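VESB protease (Vibrio cholerae, PDB 4LK4) probably hydrolyses peptide bonds as a secreted, trypsin-like serine endopeptidase of the S1 family that also carries an Ig-like domain. Local coordinates at residues A27-G32 with D67-A72; D34-Q39 with D74-S79; G38-G43 with H56-R61; E82-Q87 with L109-S114. The protein carries 1 engineered substitution. One frame throughout, in Å; residues are numbered along the deposited sequence.

The four contacts lie in the trypsin-like part of the chain. Interactions 1 and 4 share a six-stranded barrel, their centres about 9 Å apart, joined where Val68 bonds to Ile84. Interaction 2 packs beside interaction 1, about 8 Å between centres: Ala35 CB lies 3.6 Å from Ile69 CD1. Interaction 3 shares Gly38 and Gln39 with interaction 2, and its strand pairs with Leu28 of interaction 1. It holds the probable catalytic His56, whose ND1 bonds to Asp103 and whose side chain touches Ala199, at the position of the S1 nucleophilic serine and probably the engineered substitution. Interactions 3 and 4 do not touch, their nearest atoms being about 7 Å apart.

Interaction 1 (A27-G32 with D67-A72); sequences ALVKRG and DVIIGA
Ala27 and Val29 pair with Ile69 and Asp67 in an antiparallel backbone contact between strands 25-30 and 66-70, mostly buried in the trypsin-like part of the chain. Four hydrogen bonds hold it. Ala27 and Ile69 exchange two, Ile69 N giving to Ala27 O at 2.8 Å, and Val29 and Asp67 exchange two more, of which Val29 N to Asp67 O is almost straight (173°). Between these hydrogen-bonded pairs sits the non-hydrogen-bonded pair Leu28-Val68, whose side chains lie side by side and point the same way; Leu28 CD2 meets Val68 CG1 at 3.3 Å, an unusually close approach. This pairing closes the six-stranded antiparallel barrel that forms one half of a chymotrypsin-like fold. On the other face of the sheet Ala27 CB approaches Ala72 CB at 4.0 Å, at the last residue of the type II turn that starts at Ile69, while Val29 CG1 touches Ile69 CD1 at 3.9 Å, the two side chains crossing at about a right angle. Beyond the strand end, Arg31 bends at chi3 (-53°), which brings NE to 3.3 Å from Asp67 OD1 in a salt bridge whose hydrogen bond is weak, although guanidinium and carboxylate planes are only 4° apart. Each partner has a second hold: Arg31 NH2 bonds to Val66 O, and Asp67 OD2 forms a salt bridge with Arg83.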
loop_
_atom_site.group_PDB
_atom_site.type_symbol
_atom_site.label_atom_id
_atom_site.label_comp_id
_atom_site.label_asym_id
_atom_site.label_seq_id
_atom_site.Cartn_x
_atom_site.Cartn_y
_atom_site.Cartn_z
ATOM N N ALA A 27 -4.037 -8.451 -9.749
ATOM C CA ALA A 27 -4.557 -7.378 -10.572
ATOM C C ALA A 27 -5.577 -6.579 -9.782
ATOM O O ALA A 27 -6.483 -7.126 -9.147
ATOM C CB ALA A 27 -5.187 -7.933 -11.808
ATOM N N LEU A 28 -5.417 -5.275 -9.816
ATOM C CA LEU A 28 -6.379 -4.373 -9.196
ATOM C C LEU A 28 -7.337 -3.881 -10.274
ATOM O O LEU A 28 -6.915 -3.340 -11.303
ATOM C CB LEU A 28 -5.659 -3.202 -8.524
ATOM C CG LEU A 28 -4.697 -3.598 -7.406
ATOM C CD1 LEU A 28 -4.146 -2.329 -6.788
ATOM C CD2 LEU A 28 -5.390 -4.424 -6.346
ATOM N N VAL A 29 -8.627 -4.091 -10.056
ATOM C CA VAL A 29 -9.578 -3.783 -11.110
ATOM C C VAL A 29 -10.743 -3.036 -10.530
ATOM O O VAL A 29 -11.090 -3.237 -9.369
ATOM C CB VAL A 29 -10.033 -5.039 -11.872
ATOM C CG1 VAL A 29 -8.825 -5.915 -12.188
ATOM C CG2 VAL A 29 -11.006 -5.843 -11.074
ATOM N N LYS A 30 -11.333 -2.185 -11.358
ATOM C CA LYS A 30 -12.443 -1.370 -10.974
ATOM C C LYS A 30 -13.623 -2.268 -10.661
ATOM O O LYS A 30 -13.920 -3.185 -11.416
ATOM C CB LYS A 30 -12.785 -0.383 -12.092
ATOM C CG LYS A 30 -14.047 0.433 -11.820
ATOM C CD LYS A 30 -14.074 1.720 -12.636
ATOM C CE LYS A 30 -15.420 2.433 -12.507
ATOM N NZ LYS A 30 -16.338 1.950 -13.584
ATOM N N ARG A 31 -14.293 -1.991 -9.536
ATOM C CA ARG A 31 -15.414 -2.794 -9.112
ATOM C C ARG A 31 -16.575 -2.694 -10.079
ATOM O O ARG A 31 -16.920 -1.602 -10.539
ATOM C CB ARG A 31 -15.901 -2.379 -7.720
ATOM C CG ARG A 31 -16.929 -3.377 -7.178
ATOM C CD ARG A 31 -17.214 -3.212 -5.718
ATOM N NE ARG A 31 -16.015 -3.213 -4.900
ATOM C CZ ARG A 31 -16.020 -2.953 -3.594
ATOM N NH1 ARG A 31 -17.156 -2.666 -2.981
ATOM N NH2 ARG A 31 -14.892 -2.951 -2.904
ATOM N N GLY A 32 -17.192 -3.844 -10.358
ATOM C CA GLY A 32 -18.359 -3.921 -11.251
ATOM C C GLY A 32 -17.972 -3.947 -12.723
ATOM O O GLY A 32 -18.833 -4.056 -13.587
ATOM N N ASP A 67 -11.796 -3.905 -6.714
ATOM C CA ASP A 67 -11.628 -5.337 -6.504
ATOM C C ASP A 67 -10.179 -5.694 -6.753
ATOM O O ASP A 67 -9.449 -4.952 -7.406
ATOM C CB ASP A 67 -12.458 -6.152 -7.487
ATOM C CG ASP A 67 -13.947 -6.024 -7.264
ATOM O OD1 ASP A 67 -14.347 -5.753 -6.107
ATOM O OD2 ASP A 67 -14.720 -6.196 -8.260
ATOM N N VAL A 68 -9.778 -6.859 -6.253
ATOM C CA VAL A 68 -8.506 -7.440 -6.601
ATOM C C VAL A 68 -8.752 -8.832 -7.146
ATOM O O VAL A 68 -9.761 -9.474 -6.826
ATOM C CB VAL A 68 -7.544 -7.526 -5.401
ATOM C CG1 VAL A 68 -7.568 -6.236 -4.621
ATOM C CG2 VAL A 68 -7.876 -8.714 -4.497
ATOM N N ILE A 69 -7.820 -9.278 -7.972
ATOM C CA ILE A 69 -7.841 -10.646 -8.532
ATOM C C ILE A 69 -6.499 -11.271 -8.254
ATOM O O ILE A 69 -5.512 -10.893 -8.869
ATOM C CB ILE A 69 -8.070 -10.701 -10.036
ATOM C CG1 ILE A 69 -9.369 -10.005 -10.401
ATOM C CG2 ILE A 69 -8.133 -12.168 -10.492
ATOM C CD1 ILE A 69 -9.536 -9.769 -11.893
ATOM N N ILE A 70 -6.490 -12.184 -7.290
ATOM C CA ILE A 70 -5.279 -12.834 -6.798
ATOM C C ILE A 70 -5.011 -14.013 -7.707
ATOM O O ILE A 70 -5.906 -14.800 -7.975
ATOM C CB ILE A 70 -5.471 -13.368 -5.339
ATOM C CG1 ILE A 70 -5.826 -12.216 -4.381
ATOM C CG2 ILE A 70 -4.225 -14.053 -4.831
ATOM C CD1 ILE A 70 -5.984 -12.608 -2.935
ATOM N N GLY A 71 -3.780 -14.149 -8.167
ATOM C CA GLY A 71 -3.427 -15.266 -9.077
ATOM C C GLY A 71 -4.041 -15.039 -10.435
ATOM O O GLY A 71 -4.286 -15.960 -11.171
ATOM N N ALA A 72 -4.314 -13.779 -10.766
ATOM C CA ALA A 72 -4.807 -13.432 -12.110
ATOM C C ALA A 72 -3.711 -13.763 -13.108
ATOM O O ALA A 72 -2.539 -13.721 -12.753
ATOM C CB ALA A 72 -5.157 -11.936 -12.171
#

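Interaction 2 (D34-Q39 with D74-S79); sequences DAYQGQ and DLNNSS
Tyr36 and Leu75 bring a short, weakly bonded helical turn, about residues 35-38, against a type I beta turn from Asp74 to Asn77 in the loop between strands 66-70 and 82-91 of the trypsin-like barrel. The apolar contacts centre on Leu75. Its CB meets Tyr36 CB at 3.9 Å, while CD1 reaches across to Gln39 CG, also 3.9 Å away, where the two side chains cross at about a right angle. Ala35 CB rests on the backbone of the turn, 3.3 Å from Leu75 O. Farther out, Leu75 also touches Ala27 and Trp140, so this side chain joins the helical turn to strand 25-30.

Van der Waals contacts join the Tyr36 side chain and the Asn76 amide. Tyr36 CG is anti to its backbone N (chi1 178°), beside Asn76; the ring and amide planes stand 84° apart. Asn76 OD1 lies 3.3 Å from Tyr36 CB, and Asn76 ND2 3.7 Å from Tyr36 CD2. The phenol end is fixed elsewhere, its OH bonded to Phe151 O and its ring edge-to-face with that of Phe151.

Polar bonds within each segment brace the turns. Asp74 OD1 accepts from Asn76 N in an Asx turn, the donor standing above the carboxylate plane. Asp34, at the N-cap, uses the anti lone pair of OD2 to accept from Gln37 N at 3.0 Å in an almost straight bond of 171°.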
loop_
_atom_site.group_PDB
_atom_site.type_symbol
_atom_site.label_atom_id
_atom_site.label_comp_id
_atom_site.label_asym_id
_atom_site.label_seq_id
_atom_site.Cartn_x
_atom_site.Cartn_y
_atom_site.Cartn_z
ATOM N N ASP A 34 -15.599 -5.458 -16.138
ATOM C CA ASP A 34 -14.870 -6.548 -16.758
ATOM C C ASP A 34 -13.394 -6.435 -16.331
ATOM O O ASP A 34 -12.831 -5.344 -16.268
ATOM C CB ASP A 34 -15.045 -6.479 -18.292
ATOM C CG ASP A 34 -14.091 -7.391 -19.024
ATOM O OD1 ASP A 34 -14.459 -8.561 -19.205
ATOM O OD2 ASP A 34 -12.948 -6.973 -19.366
ATOM N N ALA A 35 -12.781 -7.565 -16.001
ATOM C CA ALA A 35 -11.426 -7.566 -15.407
ATOM C C ALA A 35 -10.385 -6.935 -16.324
ATOM O O ALA A 35 -9.569 -6.160 -15.870
ATOM C CB ALA A 35 -10.997 -8.985 -15.036
ATOM N N TYR A 36 -10.447 -7.264 -17.613
ATOM C CA TYR A 36 -9.510 -6.741 -18.603
ATOM C C TYR A 36 -9.702 -5.237 -18.839
ATOM O O TYR A 36 -8.725 -4.494 -18.814
ATOM C CB TYR A 36 -9.650 -7.546 -19.911
ATOM C CG TYR A 36 -8.788 -7.119 -21.084
ATOM C CD1 TYR A 36 -7.487 -6.662 -20.906
ATOM C CD2 TYR A 36 -9.255 -7.251 -22.390
ATOM C CE1 TYR A 36 -6.707 -6.300 -21.978
ATOM C CE2 TYR A 36 -8.472 -6.893 -23.462
ATOM C CZ TYR A 36 -7.198 -6.415 -23.244
ATOM O OH TYR A 36 -6.405 -6.075 -24.320
ATOM N N GLN A 37 -10.939 -4.805 -19.086
ATOM C CA GLN A 37 -11.252 -3.374 -19.294
ATOM C C GLN A 37 -10.969 -2.533 -18.042
ATOM O O GLN A 37 -10.544 -1.391 -18.154
ATOM C CB GLN A 37 -12.734 -3.160 -19.668
ATOM C CG GLN A 37 -13.235 -3.982 -20.868
ATOM C CD GLN A 37 -12.461 -3.680 -22.133
ATOM O OE1 GLN A 37 -12.210 -2.517 -22.439
ATOM N NE2 GLN A 37 -12.051 -4.722 -22.867
ATOM N N GLY A 38 -11.220 -3.100 -16.862
ATOM C CA GLY A 38 -11.151 -2.361 -15.614
ATOM C C GLY A 38 -9.815 -2.433 -14.896
ATOM O O GLY A 38 -9.638 -1.805 -13.871
ATOM N N GLN A 39 -8.861 -3.215 -15.400
ATOM C CA GLN A 39 -7.596 -3.363 -14.675
ATOM C C GLN A 39 -6.892 -2.010 -14.654
ATOM O O GLN A 39 -6.841 -1.359 -15.665
ATOM C CB GLN A 39 -6.728 -4.414 -15.349
ATOM C CG GLN A 39 -5.524 -4.845 -14.516
ATOM C CD GLN A 39 -4.257 -4.140 -14.924
ATOM O OE1 GLN A 39 -4.140 -3.682 -16.043
ATOM N NE2 GLN A 39 -3.286 -4.084 -14.025
ATOM N N ASP A 74 -4.615 -14.416 -17.308
ATOM C CA ASP A 74 -5.324 -13.908 -18.511
ATOM C C ASP A 74 -6.534 -13.151 -17.999
ATOM O O ASP A 74 -7.498 -13.757 -17.500
ATOM C CB ASP A 74 -5.776 -15.053 -19.389
ATOM C CG ASP A 74 -6.620 -14.613 -20.605
ATOM O OD1 ASP A 74 -7.015 -13.421 -20.653
ATOM O OD2 ASP A 74 -6.895 -15.512 -21.491
ATOM N N LEU A 75 -6.500 -11.827 -18.100
ATOM C CA LEU A 75 -7.573 -11.044 -17.478
ATOM C C LEU A 75 -8.954 -11.342 -18.071
ATOM O O LEU A 75 -9.951 -11.105 -17.409
ATOM C CB LEU A 75 -7.265 -9.540 -17.508
ATOM C CG LEU A 75 -6.018 -9.139 -16.714
ATOM C CD1 LEU A 75 -5.524 -7.792 -17.125
ATOM C CD2 LEU A 75 -6.281 -9.114 -15.244
ATOM N N ASN A 76 -9.006 -11.863 -19.293
ATOM C CA ASN A 76 -10.265 -12.252 -19.915
ATOM C C ASN A 76 -10.821 -13.615 -19.474
ATOM O O ASN A 76 -11.868 -14.049 -19.967
ATOM C CB ASN A 76 -10.106 -12.253 -21.436
ATOM C CG ASN A 76 -10.443 -10.934 -22.065
ATOM O OD1 ASN A 76 -11.130 -10.104 -21.483
ATOM N ND2 ASN A 76 -9.963 -10.732 -23.267
ATOM N N ASN A 77 -10.111 -14.300 -18.588
ATOM C CA ASN A 77 -10.506 -15.615 -18.162
ATOM C C ASN A 77 -10.896 -15.544 -16.706
ATOM O O ASN A 77 -10.034 -15.685 -15.829
ATOM C CB ASN A 77 -9.329 -16.572 -18.354
ATOM C CG ASN A 77 -9.674 -18.034 -18.014
ATOM O OD1 ASN A 77 -10.607 -18.323 -17.259
ATOM N ND2 ASN A 77 -8.904 -18.954 -18.579
ATOM N N SER A 78 -12.185 -15.339 -16.437
ATOM C CA SER A 78 -12.644 -15.128 -15.060
ATOM C C SER A 78 -12.564 -16.382 -14.173
ATOM O O SER A 78 -12.813 -16.312 -13.000
ATOM C CB SER A 78 -14.056 -14.533 -15.036
ATOM O OG SER A 78 -15.006 -15.476 -15.492
ATOM N N SER A 79 -12.179 -17.516 -14.715
ATOM C CA SER A 79 -11.922 -18.696 -13.891
ATOM C C SER A 79 -10.478 -18.788 -13.350
ATOM O O SER A 79 -10.157 -19.719 -12.605
ATOM C CB SER A 79 -12.218 -19.954 -14.715
ATOM O OG SER A 79 -11.153 -20.229 -15.612
#

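Interaction 3 (G38-G43 with H56-R61); sequences GQFCGG and HCFDSR
A chi1 of 63° sets Phe40 CG between the backbone N and the carbonyl carbon, and Arg61 runs extended from CG to NE before chi4 (-92°) turns CZ, which together lay a guanidinium flat on a phenyl ring. The contact ties the classic beta bulge at Phe40 and Cys41, opposite Leu28 in the trypsin-like barrel, to the loop after the probable catalytic His56. The two planes are 7° apart and Arg61 CZ lies 3.6 Å from the centroid of the Phe40 ring, a stacked cation-pi pair. Ring atom CG lies over the centre of the guanidinium, while Arg61 NE sits toward the rim of the phenyl face. Arg61 CD adds a CH-pi contact to the same ring at 3.9 Å from the centroid. Phe58 CE1 approaches the ring edge, 4.3 Å from Phe40 CZ. Alongside, the disulfide that S1 peptidases characteristically have beside the catalytic histidine joins Cys41 SG to Cys57 SG at 2.1 Å, fixing the strand to the 3-10 segment of His56. While over the ring, Arg61 NE also makes a weak hydrogen bond to Cys57 O at 3.3 Å. On the strand, Gln39 NE2 gives to Cys41 O at 2.8 Å from above the carbonyl plane.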
loop_
_atom_site.group_PDB
_atom_site.type_symbol
_atom_site.label_atom_id
_atom_site.label_comp_id
_atom_site.label_asym_id
_atom_site.label_seq_id
_atom_site.Cartn_x
_atom_site.Cartn_y
_atom_site.Cartn_z
ATOM N N GLY A 38 -11.220 -3.100 -16.862
ATOM C CA GLY A 38 -11.151 -2.361 -15.614
ATOM C C GLY A 38 -9.815 -2.433 -14.896
ATOM O O GLY A 38 -9.638 -1.805 -13.871
ATOM N N GLN A 39 -8.861 -3.215 -15.400
ATOM C CA GLN A 39 -7.596 -3.363 -14.675
ATOM C C GLN A 39 -6.892 -2.010 -14.654
ATOM O O GLN A 39 -6.841 -1.359 -15.665
ATOM C CB GLN A 39 -6.728 -4.414 -15.349
ATOM C CG GLN A 39 -5.524 -4.845 -14.516
ATOM C CD GLN A 39 -4.257 -4.140 -14.924
ATOM O OE1 GLN A 39 -4.140 -3.682 -16.043
ATOM N NE2 GLN A 39 -3.286 -4.084 -14.025
ATOM N N PHE A 40 -6.380 -1.571 -13.515
ATOM C CA PHE A 40 -5.621 -0.302 -13.484
ATOM C C PHE A 40 -4.293 -0.386 -12.745
ATOM O O PHE A 40 -3.490 0.506 -12.863
ATOM C CB PHE A 40 -6.468 0.829 -12.877
ATOM C CG PHE A 40 -6.832 0.587 -11.461
ATOM C CD1 PHE A 40 -5.994 0.966 -10.455
ATOM C CD2 PHE A 40 -7.985 -0.086 -11.141
ATOM C CE1 PHE A 40 -6.301 0.721 -9.136
ATOM C CE2 PHE A 40 -8.315 -0.337 -9.827
ATOM C CZ PHE A 40 -7.457 0.060 -8.812
ATOM N N CYS A 41 -4.048 -1.422 -11.968
ATOM C CA CYS A 41 -2.759 -1.532 -11.264
ATOM C C CYS A 41 -2.431 -2.984 -11.019
ATOM O O CYS A 41 -3.252 -3.848 -11.263
ATOM C CB CYS A 41 -2.739 -0.741 -9.907
ATOM S SG CYS A 41 -1.975 0.923 -10.067
ATOM N N GLY A 42 -1.227 -3.220 -10.514
ATOM C CA GLY A 42 -0.849 -4.499 -10.013
ATOM C C GLY A 42 -0.638 -4.524 -8.513
ATOM O O GLY A 42 -0.728 -3.494 -7.824
ATOM N N GLY A 43 -0.392 -5.728 -7.999
ATOM C CA GLY A 43 -0.173 -5.916 -6.583
ATOM C C GLY A 43 0.379 -7.288 -6.335
ATOM O O GLY A 43 0.581 -8.056 -7.273
ATOM N N HIS A 56 0.035 5.507 -5.028
ATOM C CA HIS A 56 -0.540 6.399 -6.028
ATOM C C HIS A 56 -1.607 5.745 -6.927
ATOM O O HIS A 56 -2.364 6.446 -7.563
ATOM C CB HIS A 56 0.535 7.070 -6.865
ATOM C CG HIS A 56 1.015 6.238 -7.989
ATOM N ND1 HIS A 56 2.142 5.452 -7.894
ATOM C CD2 HIS A 56 0.540 6.081 -9.247
ATOM C CE1 HIS A 56 2.340 4.843 -9.045
ATOM N NE2 HIS A 56 1.382 5.205 -9.882
ATOM N N CYS A 57 -1.686 4.420 -6.961
ATOM C CA CYS A 57 -2.820 3.718 -7.592
ATOM C C CYS A 57 -4.177 4.192 -7.053
ATOM O O CYS A 57 -5.217 3.990 -7.695
ATOM C CB CYS A 57 -2.700 2.212 -7.351
ATOM S SG CYS A 57 -1.261 1.469 -8.161
ATOM N N PHE A 58 -4.186 4.784 -5.858
ATOM C CA PHE A 58 -5.430 5.219 -5.253
ATOM C C PHE A 58 -5.550 6.720 -5.090
ATOM O O PHE A 58 -6.435 7.158 -4.397
ATOM C CB PHE A 58 -5.631 4.505 -3.913
ATOM C CG PHE A 58 -5.486 3.029 -4.006
ATOM C CD1 PHE A 58 -6.464 2.278 -4.589
ATOM C CD2 PHE A 58 -4.371 2.402 -3.536
ATOM C CE1 PHE A 58 -6.348 0.927 -4.706
ATOM C CE2 PHE A 58 -4.241 1.049 -3.649
ATOM C CZ PHE A 58 -5.227 0.307 -4.262
ATOM N N ASP A 59 -4.708 7.517 -5.757
ATOM C CA ASP A 59 -4.845 8.991 -5.681
ATOM C C ASP A 59 -6.308 9.410 -5.870
ATOM O O ASP A 59 -6.818 10.296 -5.159
ATOM C CB ASP A 59 -3.980 9.713 -6.729
ATOM C CG ASP A 59 -2.469 9.713 -6.401
ATOM O OD1 ASP A 59 -2.073 9.672 -5.220
ATOM O OD2 ASP A 59 -1.664 9.787 -7.365
ATOM N N SER A 60 -7.012 8.750 -6.780
ATOM C CA SER A 60 -8.380 9.183 -7.128
ATOM C C SER A 60 -9.452 8.107 -6.986
ATOM O O SER A 60 -10.462 8.139 -7.685
ATOM C CB SER A 60 -8.360 9.705 -8.570
ATOM O OG SER A 60 -7.461 10.802 -8.718
ATOM N N ARG A 61 -9.221 7.155 -6.091
ATOM C CA ARG A 61 -10.085 5.996 -5.923
ATOM C C ARG A 61 -10.136 5.657 -4.466
ATOM O O ARG A 61 -9.183 5.932 -3.729
ATOM C CB ARG A 61 -9.490 4.759 -6.568
ATOM C CG ARG A 61 -9.161 4.853 -8.031
ATOM C CD ARG A 61 -8.461 3.589 -8.505
ATOM N NE ARG A 61 -7.797 3.844 -9.783
ATOM C CZ ARG A 61 -8.351 3.627 -10.967
ATOM N NH1 ARG A 61 -9.575 3.101 -11.067
ATOM N NH2 ARG A 61 -7.666 3.916 -12.070
#

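Interaction 4 (E82-Q87 with L109-S114); sequences ERIAAQ and LAQTSS
The Glu82 carboxylate has Ser113 OG above one face, donating a weak hydrogen bond of 3.0 Å to OE1, while water 2 meets the same oxygen from the other side of the plane. That water also donates to Thr112 O, and water 1 links Glu82 OE2 to Ser114 N, so both carboxylate oxygens are tied to the second segment. Glu82 is extended beyond CG, which carries the acid out to this group of polar atoms; Ser113 OG has a further partner in Leu115 N. The Gln87 amide lays one face over the Leu109-Ala110 peptide, its CD 4.0 Å from Leu109 O, and its NE2 is bonded to Glu108 OE2. At the Gln111 amide, NE2 gives to water 3 at 2.9 Å, and the same water accepts from Ala85 N.

Between these polar ends Ile84 fills the middle. Its CG2, anti to the backbone N, touches Gln111 CG at 3.6 Å and Leu109 CB at 4.0 Å, while CD1 reaches Ser113 CB. Ala85 CB and Ala110 CB meet at 4.2 Å beside the one direct backbone hydrogen bond, Ala110 N to Ala85 O, which is short at 2.7 Å and nearly straight (169°).

Ala86 and Leu109 form the antiparallel non-hydrogen-bonded pair, but the chain turns a corner at Ala110 and Gln111, after which water and side chains take over the bridging. The arrangement marks where the chain leaves strand 105-109 and its pairing with strand 82-91, neighbours in the closed six-stranded barrel of the trypsin-like fold.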
loop_
_atom_site.group_PDB
_atom_site.type_symbol
_atom_site.label_atom_id
_atom_site.label_comp_id
_atom_site.label_asym_id
_atom_site.label_seq_id
_atom_site.Cartn_x
_atom_site.Cartn_y
_atom_site.Cartn_z
ATOM N N GLU A 82 -8.846 -15.561 -7.782
ATOM C CA GLU A 82 -10.002 -15.197 -6.968
ATOM C C GLU A 82 -10.216 -13.705 -7.029
ATOM O O GLU A 82 -9.336 -12.932 -6.666
ATOM C CB GLU A 82 -9.820 -15.618 -5.503
ATOM C CG GLU A 82 -9.635 -17.116 -5.327
ATOM C CD GLU A 82 -9.508 -17.580 -3.866
ATOM O OE1 GLU A 82 -9.743 -16.786 -2.917
ATOM O OE2 GLU A 82 -9.177 -18.783 -3.682
ATOM N N ARG A 83 -11.393 -13.305 -7.475
ATOM C CA ARG A 83 -11.764 -11.900 -7.479
ATOM C C ARG A 83 -12.418 -11.576 -6.155
ATOM O O ARG A 83 -13.390 -12.222 -5.788
ATOM C CB ARG A 83 -12.736 -11.597 -8.620
ATOM C CG ARG A 83 -13.052 -10.125 -8.733
ATOM C CD ARG A 83 -13.503 -9.757 -10.127
ATOM N NE ARG A 83 -13.869 -8.356 -10.200
ATOM C CZ ARG A 83 -14.136 -7.698 -11.322
ATOM N NH1 ARG A 83 -14.039 -8.311 -12.517
ATOM N NH2 ARG A 83 -14.480 -6.409 -11.257
ATOM N N ILE A 84 -11.867 -10.600 -5.437
ATOM C CA ILE A 84 -12.342 -10.255 -4.099
ATOM C C ILE A 84 -12.459 -8.727 -3.930
ATOM O O ILE A 84 -11.600 -7.969 -4.369
ATOM C CB ILE A 84 -11.356 -10.775 -3.045
ATOM C CG1 ILE A 84 -11.105 -12.261 -3.252
ATOM C CG2 ILE A 84 -11.880 -10.550 -1.632
ATOM C CD1 ILE A 84 -10.224 -12.849 -2.173
ATOM N N ALA A 85 -13.487 -8.272 -3.239
ATOM C CA ALA A 85 -13.638 -6.829 -3.012
ATOM C C ALA A 85 -12.641 -6.270 -2.000
ATOM O O ALA A 85 -12.278 -6.927 -1.023
ATOM C CB ALA A 85 -15.054 -6.499 -2.555
ATOM N N ALA A 86 -12.216 -5.041 -2.246
ATOM C CA ALA A 86 -11.443 -4.311 -1.278
ATOM C C ALA A 86 -12.414 -3.790 -0.219
ATOM O O ALA A 86 -13.563 -3.441 -0.539
ATOM C CB ALA A 86 -10.725 -3.173 -1.956
ATOM N N GLN A 87 -11.998 -3.773 1.040
ATOM C CA GLN A 87 -12.818 -3.104 2.034
ATOM C C GLN A 87 -12.097 -1.949 2.710
ATOM O O GLN A 87 -12.753 -0.967 3.055
ATOM C CB GLN A 87 -13.429 -4.078 3.049
ATOM C CG GLN A 87 -12.567 -4.434 4.240
ATOM C CD GLN A 87 -13.288 -5.351 5.223
ATOM O OE1 GLN A 87 -14.470 -5.677 5.040
ATOM N NE2 GLN A 87 -12.570 -5.778 6.273
ATOM N N LEU A 109 -8.797 -6.800 2.213
ATOM C CA LEU A 109 -9.832 -7.395 1.378
ATOM C C LEU A 109 -11.047 -7.770 2.190
ATOM O O LEU A 109 -10.921 -8.055 3.360
ATOM C CB LEU A 109 -9.284 -8.671 0.772
ATOM C CG LEU A 109 -8.072 -8.482 -0.124
ATOM C CD1 LEU A 109 -7.795 -9.771 -0.883
ATOM C CD2 LEU A 109 -8.307 -7.348 -1.111
ATOM N N ALA A 110 -12.215 -7.821 1.569
ATOM C CA ALA A 110 -13.457 -8.189 2.288
ATOM C C ALA A 110 -13.497 -9.644 2.763
ATOM O O ALA A 110 -14.360 -10.026 3.538
ATOM C CB ALA A 110 -14.686 -7.892 1.436
ATOM N N GLN A 111 -12.579 -10.467 2.299
ATOM C CA GLN A 111 -12.445 -11.807 2.853
ATOM C C GLN A 111 -11.034 -12.297 2.601
ATOM O O GLN A 111 -10.330 -11.751 1.768
ATOM C CB GLN A 111 -13.486 -12.750 2.236
ATOM C CG GLN A 111 -13.723 -12.477 0.766
ATOM C CD GLN A 111 -14.737 -13.399 0.110
ATOM O OE1 GLN A 111 -14.900 -14.563 0.492
ATOM N NE2 GLN A 111 -15.403 -12.879 -0.920
ATOM N N THR A 112 -10.633 -13.310 3.352
ATOM C CA THR A 112 -9.311 -13.865 3.257
ATOM C C THR A 112 -9.225 -14.733 2.015
ATOM O O THR A 112 -10.228 -15.232 1.533
ATOM C CB THR A 112 -9.000 -14.740 4.490
ATOM O OG1 THR A 112 -9.932 -15.831 4.568
ATOM C CG2 THR A 112 -9.073 -13.918 5.786
ATOM N N SER A 113 -8.030 -14.888 1.470
ATOM C CA SER A 113 -7.777 -15.921 0.486
ATOM C C SER A 113 -6.806 -16.901 1.084
ATOM O O SER A 113 -6.016 -16.540 1.975
ATOM C CB SER A 113 -7.163 -15.345 -0.784
ATOM O OG SER A 113 -6.992 -16.354 -1.785
ATOM N N SER A 114 -6.846 -18.134 0.578
ATOM C CA SER A 114 -5.878 -19.134 0.990
ATOM C C SER A 114 -4.891 -19.445 -0.141
ATOM O O SER A 114 -4.067 -20.329 -0.003
ATOM C CB SER A 114 -6.589 -20.389 1.510
ATOM O OG SER A 114 -7.253 -21.080 0.464
HETATM O O HOH W 1 -8.874 -19.131 -1.058
HETATM O O HOH W 2 -11.437 -16.435 -0.836
HETATM O O HOH W 3 -15.584 -10.181 -1.955
#